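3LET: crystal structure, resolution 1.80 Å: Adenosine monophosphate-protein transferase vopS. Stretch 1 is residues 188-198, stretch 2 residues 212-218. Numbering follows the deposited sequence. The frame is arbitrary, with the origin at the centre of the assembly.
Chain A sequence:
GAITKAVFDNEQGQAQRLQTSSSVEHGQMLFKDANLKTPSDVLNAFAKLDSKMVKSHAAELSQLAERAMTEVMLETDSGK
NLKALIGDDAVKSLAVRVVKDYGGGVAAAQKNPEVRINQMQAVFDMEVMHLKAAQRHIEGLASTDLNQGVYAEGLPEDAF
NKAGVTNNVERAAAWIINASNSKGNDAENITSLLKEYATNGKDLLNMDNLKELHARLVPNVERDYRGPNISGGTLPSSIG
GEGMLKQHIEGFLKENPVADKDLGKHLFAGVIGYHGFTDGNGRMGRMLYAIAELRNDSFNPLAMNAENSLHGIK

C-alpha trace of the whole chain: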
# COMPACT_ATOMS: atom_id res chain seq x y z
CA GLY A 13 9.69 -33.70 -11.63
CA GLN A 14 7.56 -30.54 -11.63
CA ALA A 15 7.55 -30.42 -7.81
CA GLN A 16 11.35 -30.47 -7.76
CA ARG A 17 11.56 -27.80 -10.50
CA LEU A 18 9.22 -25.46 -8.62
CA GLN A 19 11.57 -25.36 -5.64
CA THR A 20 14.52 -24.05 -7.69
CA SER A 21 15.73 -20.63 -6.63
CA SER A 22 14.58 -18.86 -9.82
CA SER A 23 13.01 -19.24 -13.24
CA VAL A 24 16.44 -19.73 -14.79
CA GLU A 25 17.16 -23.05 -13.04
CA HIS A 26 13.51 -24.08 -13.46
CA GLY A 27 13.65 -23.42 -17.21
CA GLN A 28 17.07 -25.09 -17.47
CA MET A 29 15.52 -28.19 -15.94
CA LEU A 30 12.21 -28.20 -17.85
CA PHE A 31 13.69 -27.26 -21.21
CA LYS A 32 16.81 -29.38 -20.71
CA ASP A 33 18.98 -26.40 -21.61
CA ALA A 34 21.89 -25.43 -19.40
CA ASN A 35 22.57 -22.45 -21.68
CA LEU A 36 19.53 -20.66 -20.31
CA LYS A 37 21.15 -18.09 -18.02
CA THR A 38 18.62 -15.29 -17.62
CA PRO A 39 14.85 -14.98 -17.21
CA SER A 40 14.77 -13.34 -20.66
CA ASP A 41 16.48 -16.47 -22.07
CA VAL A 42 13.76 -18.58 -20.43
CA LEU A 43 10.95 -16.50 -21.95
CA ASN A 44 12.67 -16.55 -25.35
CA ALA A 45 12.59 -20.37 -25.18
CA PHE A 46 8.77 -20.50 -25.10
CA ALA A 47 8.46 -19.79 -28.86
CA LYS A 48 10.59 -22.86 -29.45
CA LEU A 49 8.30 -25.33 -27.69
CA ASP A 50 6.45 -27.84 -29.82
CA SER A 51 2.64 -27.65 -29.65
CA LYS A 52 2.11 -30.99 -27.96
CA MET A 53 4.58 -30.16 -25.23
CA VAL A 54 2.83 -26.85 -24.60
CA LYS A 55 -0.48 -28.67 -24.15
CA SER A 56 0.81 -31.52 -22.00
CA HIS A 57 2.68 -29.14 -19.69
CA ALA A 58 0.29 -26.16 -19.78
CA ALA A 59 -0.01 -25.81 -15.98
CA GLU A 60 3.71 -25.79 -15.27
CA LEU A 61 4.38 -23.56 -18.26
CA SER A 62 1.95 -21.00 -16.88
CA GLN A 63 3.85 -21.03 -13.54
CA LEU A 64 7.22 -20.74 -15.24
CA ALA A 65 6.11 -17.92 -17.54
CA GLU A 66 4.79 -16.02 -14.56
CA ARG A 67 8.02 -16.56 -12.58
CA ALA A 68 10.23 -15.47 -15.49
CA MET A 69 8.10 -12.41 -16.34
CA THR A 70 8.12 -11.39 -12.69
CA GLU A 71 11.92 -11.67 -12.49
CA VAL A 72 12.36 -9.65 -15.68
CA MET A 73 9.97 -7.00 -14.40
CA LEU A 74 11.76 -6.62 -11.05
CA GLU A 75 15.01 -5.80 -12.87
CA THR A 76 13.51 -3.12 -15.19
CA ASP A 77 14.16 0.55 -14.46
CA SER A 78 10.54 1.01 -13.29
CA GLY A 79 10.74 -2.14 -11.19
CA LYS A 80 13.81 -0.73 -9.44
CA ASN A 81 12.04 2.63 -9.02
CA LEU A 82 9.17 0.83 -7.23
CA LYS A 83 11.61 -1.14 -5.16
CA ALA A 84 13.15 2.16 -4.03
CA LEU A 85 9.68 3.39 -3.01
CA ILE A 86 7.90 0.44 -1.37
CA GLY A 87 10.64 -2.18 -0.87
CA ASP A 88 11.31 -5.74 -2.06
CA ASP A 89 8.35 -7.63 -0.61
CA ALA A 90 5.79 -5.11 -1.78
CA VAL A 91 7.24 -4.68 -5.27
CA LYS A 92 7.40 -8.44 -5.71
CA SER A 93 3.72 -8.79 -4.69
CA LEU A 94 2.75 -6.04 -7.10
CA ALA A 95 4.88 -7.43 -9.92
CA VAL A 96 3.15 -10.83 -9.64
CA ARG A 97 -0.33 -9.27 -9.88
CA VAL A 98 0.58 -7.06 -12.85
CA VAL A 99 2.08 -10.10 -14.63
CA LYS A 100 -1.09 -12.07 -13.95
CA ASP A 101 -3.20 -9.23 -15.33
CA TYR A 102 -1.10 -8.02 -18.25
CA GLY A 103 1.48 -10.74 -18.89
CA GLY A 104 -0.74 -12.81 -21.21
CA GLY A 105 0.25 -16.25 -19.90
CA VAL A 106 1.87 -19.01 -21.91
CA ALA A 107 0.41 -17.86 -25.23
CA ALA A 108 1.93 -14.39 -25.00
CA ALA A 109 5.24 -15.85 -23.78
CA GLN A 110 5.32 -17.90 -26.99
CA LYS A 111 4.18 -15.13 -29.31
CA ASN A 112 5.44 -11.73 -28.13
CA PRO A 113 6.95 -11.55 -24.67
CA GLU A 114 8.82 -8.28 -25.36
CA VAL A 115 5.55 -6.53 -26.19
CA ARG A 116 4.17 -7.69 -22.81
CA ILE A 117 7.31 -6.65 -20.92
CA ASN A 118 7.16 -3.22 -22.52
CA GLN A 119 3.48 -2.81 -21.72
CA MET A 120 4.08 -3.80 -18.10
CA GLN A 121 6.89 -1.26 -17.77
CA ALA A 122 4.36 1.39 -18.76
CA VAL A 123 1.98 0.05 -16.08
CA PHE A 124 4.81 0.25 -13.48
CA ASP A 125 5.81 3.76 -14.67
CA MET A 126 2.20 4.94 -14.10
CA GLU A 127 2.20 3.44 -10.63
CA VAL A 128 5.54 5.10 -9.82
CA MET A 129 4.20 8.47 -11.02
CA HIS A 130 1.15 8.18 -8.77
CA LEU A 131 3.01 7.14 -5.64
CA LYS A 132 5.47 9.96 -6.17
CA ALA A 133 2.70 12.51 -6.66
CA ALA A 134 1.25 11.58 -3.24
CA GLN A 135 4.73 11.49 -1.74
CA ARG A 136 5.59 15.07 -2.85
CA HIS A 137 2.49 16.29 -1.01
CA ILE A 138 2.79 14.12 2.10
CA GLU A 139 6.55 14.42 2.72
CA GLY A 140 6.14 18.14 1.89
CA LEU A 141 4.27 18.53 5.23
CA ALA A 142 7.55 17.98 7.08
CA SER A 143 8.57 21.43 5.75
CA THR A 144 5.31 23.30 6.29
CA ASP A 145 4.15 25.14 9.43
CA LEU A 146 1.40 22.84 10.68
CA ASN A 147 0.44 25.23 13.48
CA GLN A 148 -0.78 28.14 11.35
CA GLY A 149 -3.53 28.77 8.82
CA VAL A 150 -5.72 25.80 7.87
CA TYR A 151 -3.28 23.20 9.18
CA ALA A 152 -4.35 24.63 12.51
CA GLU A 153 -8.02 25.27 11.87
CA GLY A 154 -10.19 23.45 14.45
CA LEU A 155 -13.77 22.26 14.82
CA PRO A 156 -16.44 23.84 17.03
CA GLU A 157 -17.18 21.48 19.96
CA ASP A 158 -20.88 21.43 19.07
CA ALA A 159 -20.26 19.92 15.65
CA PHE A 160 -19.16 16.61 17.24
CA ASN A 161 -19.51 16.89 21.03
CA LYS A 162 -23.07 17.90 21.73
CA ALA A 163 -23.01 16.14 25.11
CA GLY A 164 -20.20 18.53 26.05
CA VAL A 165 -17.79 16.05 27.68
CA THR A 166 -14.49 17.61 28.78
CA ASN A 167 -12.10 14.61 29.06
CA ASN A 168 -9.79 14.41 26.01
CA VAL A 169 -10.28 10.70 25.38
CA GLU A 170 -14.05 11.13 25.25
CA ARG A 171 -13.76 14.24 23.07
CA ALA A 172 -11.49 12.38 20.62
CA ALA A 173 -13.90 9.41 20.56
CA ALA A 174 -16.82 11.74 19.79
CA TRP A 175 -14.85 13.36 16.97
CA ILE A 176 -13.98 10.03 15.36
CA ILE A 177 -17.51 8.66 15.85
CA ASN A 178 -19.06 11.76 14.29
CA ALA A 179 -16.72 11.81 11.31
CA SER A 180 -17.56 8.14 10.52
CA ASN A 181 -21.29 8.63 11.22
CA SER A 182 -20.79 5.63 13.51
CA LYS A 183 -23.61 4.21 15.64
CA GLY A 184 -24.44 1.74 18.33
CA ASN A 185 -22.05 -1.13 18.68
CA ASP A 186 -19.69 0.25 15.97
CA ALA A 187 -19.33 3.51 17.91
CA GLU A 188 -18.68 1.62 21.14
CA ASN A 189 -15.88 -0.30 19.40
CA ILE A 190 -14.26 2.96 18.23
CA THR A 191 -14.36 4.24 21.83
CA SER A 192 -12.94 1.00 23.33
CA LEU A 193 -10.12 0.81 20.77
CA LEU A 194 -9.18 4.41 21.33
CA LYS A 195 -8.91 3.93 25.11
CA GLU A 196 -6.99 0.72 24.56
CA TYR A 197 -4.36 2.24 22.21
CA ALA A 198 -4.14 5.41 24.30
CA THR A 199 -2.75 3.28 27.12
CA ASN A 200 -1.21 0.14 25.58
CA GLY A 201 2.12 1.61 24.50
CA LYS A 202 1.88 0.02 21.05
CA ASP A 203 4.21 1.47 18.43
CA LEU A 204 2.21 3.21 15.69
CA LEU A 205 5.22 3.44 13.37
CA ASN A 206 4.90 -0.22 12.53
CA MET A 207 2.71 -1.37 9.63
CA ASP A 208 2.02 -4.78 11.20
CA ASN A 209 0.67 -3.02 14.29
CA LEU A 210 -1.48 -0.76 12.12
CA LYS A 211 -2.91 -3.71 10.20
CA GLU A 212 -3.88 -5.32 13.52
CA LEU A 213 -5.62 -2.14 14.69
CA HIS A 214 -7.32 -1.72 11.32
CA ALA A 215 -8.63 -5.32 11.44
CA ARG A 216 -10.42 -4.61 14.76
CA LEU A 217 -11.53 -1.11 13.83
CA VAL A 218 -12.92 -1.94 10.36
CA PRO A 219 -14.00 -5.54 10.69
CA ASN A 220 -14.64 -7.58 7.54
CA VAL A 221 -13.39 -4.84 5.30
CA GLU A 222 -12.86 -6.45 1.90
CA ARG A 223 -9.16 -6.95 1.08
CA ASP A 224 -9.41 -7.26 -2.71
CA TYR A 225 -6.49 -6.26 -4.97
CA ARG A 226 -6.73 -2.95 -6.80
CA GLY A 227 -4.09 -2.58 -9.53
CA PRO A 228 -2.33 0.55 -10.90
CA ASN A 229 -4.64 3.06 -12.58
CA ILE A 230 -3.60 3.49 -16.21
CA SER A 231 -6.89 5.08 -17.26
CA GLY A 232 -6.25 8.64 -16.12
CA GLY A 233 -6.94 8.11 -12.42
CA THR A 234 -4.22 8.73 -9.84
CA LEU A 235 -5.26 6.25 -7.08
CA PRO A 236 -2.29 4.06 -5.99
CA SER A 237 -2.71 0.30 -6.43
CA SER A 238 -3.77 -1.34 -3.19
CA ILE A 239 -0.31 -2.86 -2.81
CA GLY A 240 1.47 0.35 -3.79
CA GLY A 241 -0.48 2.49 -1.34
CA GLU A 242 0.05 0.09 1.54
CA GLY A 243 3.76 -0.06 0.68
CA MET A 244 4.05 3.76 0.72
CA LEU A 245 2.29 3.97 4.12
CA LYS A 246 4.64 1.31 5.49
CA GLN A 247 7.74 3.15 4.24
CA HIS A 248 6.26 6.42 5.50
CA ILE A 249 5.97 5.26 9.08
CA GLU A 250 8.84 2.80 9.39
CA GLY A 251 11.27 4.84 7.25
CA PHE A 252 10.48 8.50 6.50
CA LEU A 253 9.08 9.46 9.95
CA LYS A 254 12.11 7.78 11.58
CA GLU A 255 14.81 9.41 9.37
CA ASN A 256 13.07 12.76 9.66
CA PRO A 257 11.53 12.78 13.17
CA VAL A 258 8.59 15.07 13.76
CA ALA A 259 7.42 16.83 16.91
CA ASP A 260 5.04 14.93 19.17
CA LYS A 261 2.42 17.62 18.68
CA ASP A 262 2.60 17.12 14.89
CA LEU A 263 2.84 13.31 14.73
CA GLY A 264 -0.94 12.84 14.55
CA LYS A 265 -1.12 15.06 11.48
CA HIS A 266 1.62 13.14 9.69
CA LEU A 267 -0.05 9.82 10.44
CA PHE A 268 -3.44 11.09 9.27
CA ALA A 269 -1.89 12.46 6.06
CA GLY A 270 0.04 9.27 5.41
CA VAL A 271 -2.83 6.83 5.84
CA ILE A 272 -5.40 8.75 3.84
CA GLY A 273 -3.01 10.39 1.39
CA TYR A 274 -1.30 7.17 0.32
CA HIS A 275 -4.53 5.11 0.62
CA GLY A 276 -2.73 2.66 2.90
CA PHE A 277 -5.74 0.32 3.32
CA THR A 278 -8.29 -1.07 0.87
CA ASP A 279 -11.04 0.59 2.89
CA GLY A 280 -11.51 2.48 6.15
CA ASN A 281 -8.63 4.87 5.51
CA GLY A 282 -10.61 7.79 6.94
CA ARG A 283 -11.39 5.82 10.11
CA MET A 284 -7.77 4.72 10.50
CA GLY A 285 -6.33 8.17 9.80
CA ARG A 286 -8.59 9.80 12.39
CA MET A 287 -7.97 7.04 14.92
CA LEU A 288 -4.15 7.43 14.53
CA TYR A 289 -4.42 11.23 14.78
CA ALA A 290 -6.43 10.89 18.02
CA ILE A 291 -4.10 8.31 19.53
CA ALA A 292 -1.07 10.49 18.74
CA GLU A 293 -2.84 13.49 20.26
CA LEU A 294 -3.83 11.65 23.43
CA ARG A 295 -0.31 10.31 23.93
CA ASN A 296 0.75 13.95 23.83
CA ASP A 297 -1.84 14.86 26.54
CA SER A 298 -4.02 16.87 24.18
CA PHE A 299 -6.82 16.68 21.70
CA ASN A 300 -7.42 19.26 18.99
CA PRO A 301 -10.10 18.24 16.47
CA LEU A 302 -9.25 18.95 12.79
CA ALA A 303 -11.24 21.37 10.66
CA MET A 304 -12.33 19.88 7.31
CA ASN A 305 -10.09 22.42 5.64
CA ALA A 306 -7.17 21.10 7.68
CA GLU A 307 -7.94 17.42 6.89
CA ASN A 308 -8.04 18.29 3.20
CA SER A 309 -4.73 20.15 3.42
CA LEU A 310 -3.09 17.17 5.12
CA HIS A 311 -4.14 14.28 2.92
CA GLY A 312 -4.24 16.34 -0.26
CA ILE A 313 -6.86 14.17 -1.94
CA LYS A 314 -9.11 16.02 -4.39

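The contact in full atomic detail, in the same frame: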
# COMPACT_ATOMS: atom_id res chain seq x y z
N GLU A 188 -19.29 2.14 19.93
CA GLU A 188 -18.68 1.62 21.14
C GLU A 188 -17.31 0.99 20.89
O GLU A 188 -16.40 1.09 21.71
CB GLU A 188 -19.59 0.56 21.79
CG GLU A 188 -20.88 1.11 22.33
CD GLU A 188 -21.64 0.07 23.11
OE1 GLU A 188 -21.57 -1.12 22.74
OE2 GLU A 188 -22.29 0.44 24.11
N ASN A 189 -17.16 0.33 19.75
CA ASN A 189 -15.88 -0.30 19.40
C ASN A 189 -14.81 0.78 19.18
O ASN A 189 -13.68 0.66 19.63
CB ASN A 189 -16.04 -1.14 18.13
CG ASN A 189 -14.76 -1.89 17.75
OD1 ASN A 189 -14.15 -2.56 18.59
ND2 ASN A 189 -14.38 -1.82 16.48
N ILE A 190 -15.18 1.83 18.45
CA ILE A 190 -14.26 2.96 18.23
C ILE A 190 -13.78 3.51 19.59
O ILE A 190 -12.59 3.73 19.79
CB ILE A 190 -14.95 4.07 17.44
CG1 ILE A 190 -15.14 3.61 15.98
CG2 ILE A 190 -14.13 5.37 17.52
CD1 ILE A 190 -16.14 4.46 15.16
N THR A 191 -14.72 3.74 20.50
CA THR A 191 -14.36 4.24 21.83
C THR A 191 -13.45 3.27 22.61
O THR A 191 -12.43 3.68 23.19
CB THR A 191 -15.60 4.49 22.67
OG1 THR A 191 -16.42 5.45 21.98
CG2 THR A 191 -15.20 5.03 24.05
N SER A 192 -13.78 1.98 22.62
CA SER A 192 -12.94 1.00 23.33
C SER A 192 -11.54 0.93 22.75
O SER A 192 -10.56 0.86 23.50
CB SER A 192 -13.54 -0.42 23.28
OG SER A 192 -14.90 -0.41 23.68
N LEU A 193 -11.43 0.92 21.42
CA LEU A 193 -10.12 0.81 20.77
C LEU A 193 -9.29 2.04 21.06
O LEU A 193 -8.08 1.96 21.26
CB LEU A 193 -10.24 0.58 19.25
CG LEU A 193 -10.66 -0.84 18.83
CD1 LEU A 193 -10.99 -0.90 17.33
CD2 LEU A 193 -9.57 -1.85 19.17
N LEU A 194 -9.93 3.19 21.11
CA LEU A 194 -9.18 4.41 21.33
C LEU A 194 -8.59 4.40 22.76
O LEU A 194 -7.42 4.74 22.97
CB LEU A 194 -10.10 5.62 21.16
CG LEU A 194 -9.43 6.97 21.41
CD1 LEU A 194 -8.23 7.22 20.50
CD2 LEU A 194 -10.50 8.05 21.20
N LYS A 195 -9.40 4.01 23.73
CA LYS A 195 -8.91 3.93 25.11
C LYS A 195 -7.78 2.92 25.21
O LYS A 195 -6.77 3.14 25.89
CB LYS A 195 -10.03 3.51 26.06
CG LYS A 195 -11.13 4.58 26.20
CD LYS A 195 -12.12 4.14 27.28
CE LYS A 195 -13.48 4.76 27.10
NZ LYS A 195 -13.47 6.21 27.40
N GLU A 196 -7.99 1.79 24.56
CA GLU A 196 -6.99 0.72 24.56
C GLU A 196 -5.63 1.18 23.98
O GLU A 196 -4.59 0.98 24.61
CB GLU A 196 -7.54 -0.48 23.78
CG GLU A 196 -6.59 -1.68 23.80
CD GLU A 196 -7.17 -2.90 23.09
OE1 GLU A 196 -8.40 -2.97 22.90
OE2 GLU A 196 -6.39 -3.79 22.73
N TYR A 197 -5.63 1.78 22.79
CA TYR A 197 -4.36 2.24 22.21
C TYR A 197 -3.81 3.52 22.88
O TYR A 197 -2.63 3.83 22.78
CB TYR A 197 -4.49 2.44 20.70
CG TYR A 197 -4.37 1.10 20.00
CD1 TYR A 197 -5.38 0.15 20.09
CD2 TYR A 197 -3.22 0.76 19.29
CE1 TYR A 197 -5.27 -1.09 19.48
CE2 TYR A 197 -3.09 -0.49 18.66
CZ TYR A 197 -4.13 -1.41 18.76
OH TYR A 197 -4.03 -2.65 18.15
N ALA A 198 -4.65 4.25 23.58
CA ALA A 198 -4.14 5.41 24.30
C ALA A 198 -3.20 4.95 25.42
O ALA A 198 -2.26 5.67 25.79
CB ALA A 198 -5.28 6.22 24.87
N GLU A 212 -3.14 -4.69 12.42
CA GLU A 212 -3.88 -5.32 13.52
C GLU A 212 -4.96 -4.38 14.07
O GLU A 212 -6.09 -4.79 14.29
CB GLU A 212 -2.95 -5.72 14.65
CG GLU A 212 -2.00 -6.82 14.26
CD GLU A 212 -1.14 -7.27 15.43
OE1 GLU A 212 -1.70 -7.45 16.54
OE2 GLU A 212 0.10 -7.43 15.23
N LEU A 213 -4.62 -3.12 14.25
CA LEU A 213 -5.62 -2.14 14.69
C LEU A 213 -6.73 -2.03 13.66
O LEU A 213 -7.90 -2.07 13.98
CB LEU A 213 -4.96 -0.77 14.90
CG LEU A 213 -5.92 0.39 15.18
CD1 LEU A 213 -6.86 0.11 16.38
CD2 LEU A 213 -5.11 1.69 15.39
N HIS A 214 -6.35 -1.87 12.39
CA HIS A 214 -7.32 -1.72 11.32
C HIS A 214 -8.31 -2.90 11.29
O HIS A 214 -9.52 -2.70 11.12
CB HIS A 214 -6.56 -1.61 9.99
CG HIS A 214 -7.45 -1.52 8.79
ND1 HIS A 214 -7.75 -2.62 8.02
CD2 HIS A 214 -8.07 -0.47 8.22
CE1 HIS A 214 -8.55 -2.25 7.03
NE2 HIS A 214 -8.75 -0.95 7.12
N ALA A 215 -7.80 -4.12 11.47
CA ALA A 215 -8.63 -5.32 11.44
C ALA A 215 -9.73 -5.30 12.52
O ALA A 215 -10.82 -5.82 12.29
CB ALA A 215 -7.76 -6.58 11.59
N ARG A 216 -9.45 -4.70 13.67
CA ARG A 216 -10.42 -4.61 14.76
C ARG A 216 -11.31 -3.39 14.61
O ARG A 216 -12.45 -3.39 15.04
CB ARG A 216 -9.69 -4.61 16.10
CG ARG A 216 -9.01 -5.95 16.38
CD ARG A 216 -8.20 -5.93 17.67
NE ARG A 216 -9.06 -5.64 18.81
CZ ARG A 216 -8.66 -5.05 19.94
NH1 ARG A 216 -7.40 -4.68 20.11
NH2 ARG A 216 -9.52 -4.83 20.90
N LEU A 217 -10.79 -2.36 13.96
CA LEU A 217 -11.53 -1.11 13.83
C LEU A 217 -12.52 -1.16 12.66
O LEU A 217 -13.58 -0.55 12.72
CB LEU A 217 -10.54 0.03 13.62
CG LEU A 217 -11.10 1.42 13.38
CD1 LEU A 217 -11.90 1.89 14.62
CD2 LEU A 217 -9.94 2.38 13.06
N VAL A 218 -12.15 -1.89 11.61
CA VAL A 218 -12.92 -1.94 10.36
C VAL A 218 -13.19 -3.42 10.07
O VAL A 218 -12.67 -3.97 9.12
CB VAL A 218 -12.09 -1.32 9.20
CG1 VAL A 218 -12.95 -1.06 7.96
CG2 VAL A 218 -11.46 0.00 9.67
O HOH W 1 -15.67 -0.23 14.54

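Contact between two helical segments of the adenosine monophosphate-protein transferase vopS, residues 188-198 and 212-218, whose helix axes run nearly antiparallel (155°) and approach to 10.7 Å. The strongest polar link is a two-pronged salt bridge between Glu-196 and Arg-216. Arg-216 NH1 donates to Glu-196 OE2 at 2.9 Å and Arg-216 NH2 donates to Glu-196 OE1 at 3.0 Å, with N-H...O angles of 166° and 157°, so the carboxylate meets the edge of the guanidinium, near its plane, and each oxygen takes one nitrogen. Both side chains leave their helices toward the other stretch; Glu-196 is extended (chi1 and chi2 both t), whereas Arg-216 turns at chi3 (p, 60°).

The second direct polar contact joins a side chain to the backbone. Asn-189 ND2 donates to Arg-216 O at 2.9 Å and 159°, near the end of the second helix, where Val-218 is the first residue to leave helical phi/psi. The same amide nitrogen, Asn-189 ND2, donates to a water at 2.8 Å, and that water donates in turn to Leu-217 O, also at 2.8 Å. One side-chain amide thus serves two successive carbonyls, one directly and one through solvent. Arg-216 is therefore tied to the first helix at two points, its carbonyl by Asn-189 and its guanidinium by Glu-196, two helical turns further along.

Between these polar ties lies Leu-193, which points toward the second helix. Its CD2 lies over one face of the guanidinium, 3.4 Å from Arg-216 CZ, leaving the guanidinium edge to the carboxylate. Its other methyl packs against the neighbouring residue: Leu-193 CD1 is 3.5 Å from Leu-217 CA and 3.9 Å from Leu-217 CB. Contact with Leu-213 is looser, 4.4 Å from Leu-193 CD2 to Leu-213 CD1.

Apolar packing continues along both helices. Tyr-197, one turn beyond Leu-193, receives Leu-213 over one face of its ring: Leu-213 CD1 sits 4.0 Å from the Tyr-197 ring centroid, 23° off the normal, a CH-pi contact whose nearest ring atom, Tyr-197 CE1, is 3.7 Å from Leu-213 CD1. Arg-216 NH1 approaches the edge of the same ring, 4.2 Å from Tyr-197 CE1. Toward the start of the first stretch, Ile-190 CG1 meets Leu-217 CD1 at 3.9 Å; the CA atoms of Ile-190 and Leu-217 are 6.6 Å apart, the closest backbone register in the contact. Leu-194 and His-214 point away and take no part.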